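Local structure of TATA-box-binding protein (Sulfolobus acidocaldarius, 1MP9) at residues Tyr9-Val13 against Ala113-Val117; Val117-Lys123 against Leu185-Val191. The protein probably binds the TATA box of archaeal promoters as a general transcription factor, helping RNA polymerase to begin transcription nearby. All blocks are in the same frame, centred on the assembly; numbering follows the deposited sequence.

How the contacts relate
The two contacts illustrate how short antiparallel pairings help build a saddle-shaped TATA-binding protein, one within its large sheet and one beyond it. Their centres lie about 13 Å apart, on the same side of the chain's centre, and they share V117. Contact 1 joins the start of strand 12-23 to the end of strand 103-114, neighbours in the middle of the nine-stranded antiparallel sheet that unites the two repeats. The chain then leaves that sheet and, in contact 2, strand 118-119 pairs with strand 188-189, which follows helix 168-184. Contact 1 is thus complete before contact 2 begins. Together they anchor segments near both chain ends to the second repeat.

Contact 1: Tyr9-Val13 against Ala113-Val117; sequences YKAVV and ANLHV
V12 and N114 form an antiparallel hydrogen-bonded pair, with V12 N giving to N114 O at 3.0 Å and N114 N giving back to V12 O at 2.9 Å. The return bond lies in the plane of the V12 carbonyl, whereas V12 N approaches N114 O tilted 27° out of plane. Each acceptor also meets an alpha carbon: A11 CA lies 3.1 Å from N114 O, and A113 CA comes equally close to V12 O, both as CA-H...O contacts. Past the strand ends a water continues the pairing, accepting from K10 N and donating to L115 O, the latter at 2.7 Å. The side chains contribute smaller contacts. The methyl of A11 meets CD2 of L115 at 3.9 Å, a branch carried back to the contact although the CB of L115 points away. H116, in a left-handed backbone conformation, has its ring beside its own backbone N (chi1 -77°), and CD2 obliquely approaches K10 O at 3.3 Å. Its ND1 is hydrogen-bonded to OE2 of E192, while V12 CG2 lies near NE2. On the other face, V13 and Y9 rest on helix 168-184, where Y9 meets F179 edge-to-face. Since main-chain atoms and one water do most of the gripping, the pairing probably depends little on side-chain identity, and the carboxylate of E192 would be expected to favour a protonated H116.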
loop_
_atom_site.group_PDB
_atom_site.type_symbol
_atom_site.label_atom_id
_atom_site.label_comp_id
_atom_site.label_asym_id
_atom_site.label_seq_id
_atom_site.Cartn_x
_atom_site.Cartn_y
_atom_site.Cartn_z
ATOM N N TYR A 9 4.167 14.973 19.917
ATOM C CA TYR A 9 4.165 14.810 18.470
ATOM C C TYR A 9 5.503 15.371 17.977
ATOM O O TYR A 9 5.782 16.550 18.127
ATOM C CB TYR A 9 2.991 15.587 17.848
ATOM C CG TYR A 9 2.884 15.422 16.348
ATOM C CD1 TYR A 9 2.284 14.299 15.785
ATOM C CD2 TYR A 9 3.437 16.372 15.488
ATOM C CE1 TYR A 9 2.234 14.127 14.397
ATOM C CE2 TYR A 9 3.392 16.216 14.106
ATOM C CZ TYR A 9 2.789 15.094 13.568
ATOM O OH TYR A 9 2.746 14.943 12.200
ATOM N N LYS A 10 6.332 14.517 17.391
ATOM C CA LYS A 10 7.638 14.948 16.909
ATOM C C LYS A 10 7.854 14.452 15.491
ATOM O O LYS A 10 8.989 14.372 15.016
ATOM C CB LYS A 10 8.742 14.375 17.815
ATOM C CG LYS A 10 8.683 14.830 19.291
ATOM C CD LYS A 10 9.137 16.274 19.451
ATOM C CE LYS A 10 10.565 16.460 18.949
ATOM N NZ LYS A 10 10.965 17.902 18.913
ATOM N N ALA A 11 6.767 14.110 14.809
ATOM C CA ALA A 11 6.897 13.590 13.446
ATOM C C ALA A 11 7.378 14.646 12.476
ATOM O O ALA A 11 6.976 15.802 12.555
ATOM C CB ALA A 11 5.572 13.024 12.977
ATOM N N VAL A 12 8.263 14.236 11.575
ATOM C CA VAL A 12 8.837 15.101 10.557
ATOM C C VAL A 12 8.458 14.541 9.190
ATOM O O VAL A 12 8.678 13.348 8.900
ATOM C CB VAL A 12 10.372 15.153 10.686
ATOM C CG1 VAL A 12 10.975 15.975 9.529
ATOM C CG2 VAL A 12 10.747 15.779 12.059
ATOM N N VAL A 13 7.872 15.408 8.366
ATOM C CA VAL A 13 7.418 15.038 7.043
ATOM C C VAL A 13 8.381 15.569 5.983
ATOM O O VAL A 13 8.821 16.705 6.073
ATOM C CB VAL A 13 6.000 15.630 6.749
ATOM C CG1 VAL A 13 5.597 15.332 5.281
ATOM C CG2 VAL A 13 4.958 15.034 7.727
ATOM N N ALA A 113 8.001 10.116 6.256
ATOM C CA ALA A 113 7.873 10.717 7.562
ATOM C C ALA A 113 8.661 9.907 8.554
ATOM O O ALA A 113 8.927 8.711 8.340
ATOM C CB ALA A 113 6.425 10.780 8.008
ATOM N N ASN A 114 9.046 10.579 9.632
ATOM C CA ASN A 114 9.736 9.943 10.739
ATOM C C ASN A 114 8.881 10.263 11.939
ATOM O O ASN A 114 8.808 11.433 12.345
ATOM C CB ASN A 114 11.094 10.562 10.980
ATOM C CG ASN A 114 12.200 9.584 10.809
ATOM O OD1 ASN A 114 12.450 9.083 9.684
ATOM N ND2 ASN A 114 12.892 9.278 11.917
ATOM N N LEU A 115 8.264 9.247 12.530
ATOM C CA LEU A 115 7.414 9.480 13.700
ATOM C C LEU A 115 8.265 9.637 14.948
ATOM O O LEU A 115 7.790 10.142 15.939
ATOM C CB LEU A 115 6.449 8.319 13.924
ATOM C CG LEU A 115 5.403 8.093 12.834
ATOM C CD1 LEU A 115 4.579 6.850 13.192
ATOM C CD2 LEU A 115 4.499 9.303 12.724
ATOM N N HIS A 116 9.517 9.191 14.895
ATOM C CA HIS A 116 10.420 9.313 16.055
ATOM C C HIS A 116 9.999 8.557 17.290
ATOM O O HIS A 116 10.199 8.996 18.430
ATOM C CB HIS A 116 10.656 10.783 16.391
ATOM C CG HIS A 116 11.615 11.442 15.460
ATOM N ND1 HIS A 116 12.975 11.269 15.566
ATOM C CD2 HIS A 116 11.413 12.166 14.333
ATOM C CE1 HIS A 116 13.575 11.855 14.543
ATOM N NE2 HIS A 116 12.648 12.404 13.777
ATOM N N VAL A 117 9.396 7.402 17.052
ATOM C CA VAL A 117 8.982 6.508 18.113
ATOM C C VAL A 117 9.058 5.162 17.453
ATOM O O VAL A 117 9.005 5.084 16.240
ATOM C CB VAL A 117 7.490 6.709 18.520
ATOM C CG1 VAL A 117 7.296 8.074 19.058
ATOM C CG2 VAL A 117 6.559 6.431 17.281
HETATM O O HOH W 1 5.929 11.803 16.943
#

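Contact 2: Val117-Lys123 against Leu185-Val191; sequences VIVNLDK and LDCVKPV
V117 and V188 meet at the apolar centre, CG2 of V117 pressing on CB of V188 at 3.7 Å, while the other branch, CG1, reaches the ring of P190. V188 also packs on L182 and V183 of helix 168-184. On the opposite face of the pairing, I118 lays CG1 against CG1 of V191 at 3.8 Å. Between them, I118 and K189 exchange two hydrogen bonds, and N120 N adds a nearly straight one (176°) to C187 O. Farther out, K123 has CG anti to its backbone N (chi1 -175°) and an extended chain that passes SG of C187, CG at 3.7 Å. Its NZ gives to D186 O at 2.9 Å, forms a longer salt bridge to OD2 of D186 at 3.5 Å, and bonds Q46 O of the second subunit. A methionine in its place would probably leave D186 O without a donor and the carboxylate without its cationic mate, and cost the subunit bond. N120 is the N-cap of helix 121-127, its OD1 accepting from K123 N, and D186 completes a Schellman motif just after helix 168-184. A short pair outside the large sheet thus joins two helix ends in the TBP fold's second half.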
loop_
_atom_site.group_PDB
_atom_site.type_symbol
_atom_site.label_atom_id
_atom_site.label_comp_id
_atom_site.label_asym_id
_atom_site.label_seq_id
_atom_site.Cartn_x
_atom_site.Cartn_y
_atom_site.Cartn_z
ATOM N N VAL A 117 9.396 7.402 17.052
ATOM C CA VAL A 117 8.982 6.508 18.113
ATOM C C VAL A 117 9.058 5.162 17.453
ATOM O O VAL A 117 9.005 5.084 16.240
ATOM C CB VAL A 117 7.490 6.709 18.520
ATOM C CG1 VAL A 117 7.296 8.074 19.058
ATOM C CG2 VAL A 117 6.559 6.431 17.281
ATOM N N ILE A 118 9.170 4.111 18.244
ATOM C CA ILE A 118 9.163 2.771 17.705
ATOM C C ILE A 118 7.688 2.349 17.616
ATOM O O ILE A 118 6.912 2.664 18.503
ATOM C CB ILE A 118 9.931 1.802 18.643
ATOM C CG1 ILE A 118 11.439 1.959 18.379
ATOM C CG2 ILE A 118 9.486 0.352 18.444
ATOM C CD1 ILE A 118 12.329 1.059 19.293
ATOM N N VAL A 119 7.317 1.639 16.552
ATOM C CA VAL A 119 5.935 1.198 16.384
ATOM C C VAL A 119 5.816 -0.299 16.593
ATOM O O VAL A 119 6.570 -1.063 16.017
ATOM C CB VAL A 119 5.424 1.564 14.958
ATOM C CG1 VAL A 119 3.896 1.268 14.827
ATOM C CG2 VAL A 119 5.711 3.062 14.706
ATOM N N ASN A 120 4.894 -0.730 17.445
ATOM C CA ASN A 120 4.716 -2.161 17.627
ATOM C C ASN A 120 3.741 -2.590 16.507
ATOM O O ASN A 120 2.520 -2.462 16.651
ATOM C CB ASN A 120 4.124 -2.461 19.028
ATOM C CG ASN A 120 4.026 -3.961 19.318
ATOM O OD1 ASN A 120 3.974 -4.760 18.414
ATOM N ND2 ASN A 120 3.996 -4.328 20.582
ATOM N N LEU A 121 4.277 -3.113 15.408
ATOM C CA LEU A 121 3.439 -3.503 14.269
ATOM C C LEU A 121 2.517 -4.709 14.529
ATOM O O LEU A 121 1.357 -4.714 14.076
ATOM C CB LEU A 121 4.320 -3.769 13.051
ATOM C CG LEU A 121 5.236 -2.609 12.623
ATOM C CD1 LEU A 121 6.011 -3.025 11.401
ATOM C CD2 LEU A 121 4.410 -1.356 12.331
ATOM N N ASP A 122 3.033 -5.705 15.261
ATOM C CA ASP A 122 2.260 -6.910 15.617
ATOM C C ASP A 122 1.019 -6.476 16.386
ATOM O O ASP A 122 -0.080 -6.982 16.144
ATOM C CB ASP A 122 3.062 -7.852 16.530
ATOM C CG ASP A 122 4.161 -8.622 15.794
ATOM O OD1 ASP A 122 3.860 -9.443 14.903
ATOM O OD2 ASP A 122 5.347 -8.431 16.129
ATOM N N LYS A 123 1.196 -5.531 17.308
ATOM C CA LYS A 123 0.079 -5.057 18.106
ATOM C C LYS A 123 -0.855 -4.161 17.321
ATOM O O LYS A 123 -2.081 -4.304 17.426
ATOM C CB LYS A 123 0.572 -4.313 19.339
ATOM C CG LYS A 123 -0.548 -3.890 20.282
ATOM C CD LYS A 123 0.023 -3.214 21.519
ATOM C CE LYS A 123 -1.099 -2.849 22.507
ATOM N NZ LYS A 123 -0.543 -2.230 23.723
ATOM N N LEU A 185 -4.029 3.642 20.740
ATOM C CA LEU A 185 -4.022 2.185 20.889
ATOM C C LEU A 185 -2.789 1.688 21.667
ATOM O O LEU A 185 -2.603 0.483 21.830
ATOM C CB LEU A 185 -4.054 1.519 19.510
ATOM C CG LEU A 185 -5.280 1.818 18.612
ATOM C CD1 LEU A 185 -4.993 1.351 17.187
ATOM C CD2 LEU A 185 -6.550 1.104 19.192
ATOM N N ASP A 186 -1.979 2.612 22.174
ATOM C CA ASP A 186 -0.778 2.237 22.934
ATOM C C ASP A 186 0.146 1.292 22.130
ATOM O O ASP A 186 0.569 0.227 22.604
ATOM C CB ASP A 186 -1.168 1.571 24.255
ATOM C CG ASP A 186 0.040 1.333 25.160
ATOM O OD1 ASP A 186 1.048 2.055 25.051
ATOM O OD2 ASP A 186 -0.021 0.424 25.991
ATOM N N CYS A 187 0.465 1.718 20.913
ATOM C CA CYS A 187 1.307 0.950 20.011
ATOM C C CYS A 187 2.651 1.602 19.709
ATOM O O CYS A 187 3.351 1.170 18.785
ATOM C CB CYS A 187 0.547 0.723 18.696
ATOM S SG CYS A 187 -0.795 -0.514 18.817
ATOM N N VAL A 188 3.020 2.643 20.451
ATOM C CA VAL A 188 4.304 3.284 20.192
ATOM C C VAL A 188 5.130 3.397 21.459
ATOM O O VAL A 188 4.593 3.432 22.571
ATOM C CB VAL A 188 4.155 4.686 19.553
ATOM C CG1 VAL A 188 3.408 4.580 18.189
ATOM C CG2 VAL A 188 3.428 5.621 20.487
ATOM N N LYS A 189 6.445 3.388 21.283
ATOM C CA LYS A 189 7.382 3.501 22.401
ATOM C C LYS A 189 8.297 4.643 21.992
ATOM O O LYS A 189 8.966 4.559 20.957
ATOM C CB LYS A 189 8.187 2.212 22.544
ATOM C CG LYS A 189 9.161 2.240 23.715
ATOM C CD LYS A 189 9.401 0.831 24.276
ATOM C CE LYS A 189 10.550 0.832 25.314
ATOM N NZ LYS A 189 10.538 -0.473 26.031
ATOM N N PRO A 190 8.306 5.737 22.774
ATOM C CA PRO A 190 9.144 6.907 22.471
ATOM C C PRO A 190 10.572 6.702 23.000
ATOM O O PRO A 190 10.991 7.334 23.975
ATOM C CB PRO A 190 8.388 8.036 23.154
ATOM C CG PRO A 190 7.860 7.346 24.433
ATOM C CD PRO A 190 7.456 5.955 23.964
ATOM N N VAL A 191 11.313 5.818 22.329
ATOM C CA VAL A 191 12.675 5.473 22.760
ATOM C C VAL A 191 13.695 6.588 22.754
ATOM O O VAL A 191 14.779 6.435 23.325
ATOM C CB VAL A 191 13.264 4.289 21.930
ATOM C CG1 VAL A 191 13.216 4.587 20.439
ATOM C CG2 VAL A 191 14.722 4.035 22.359
#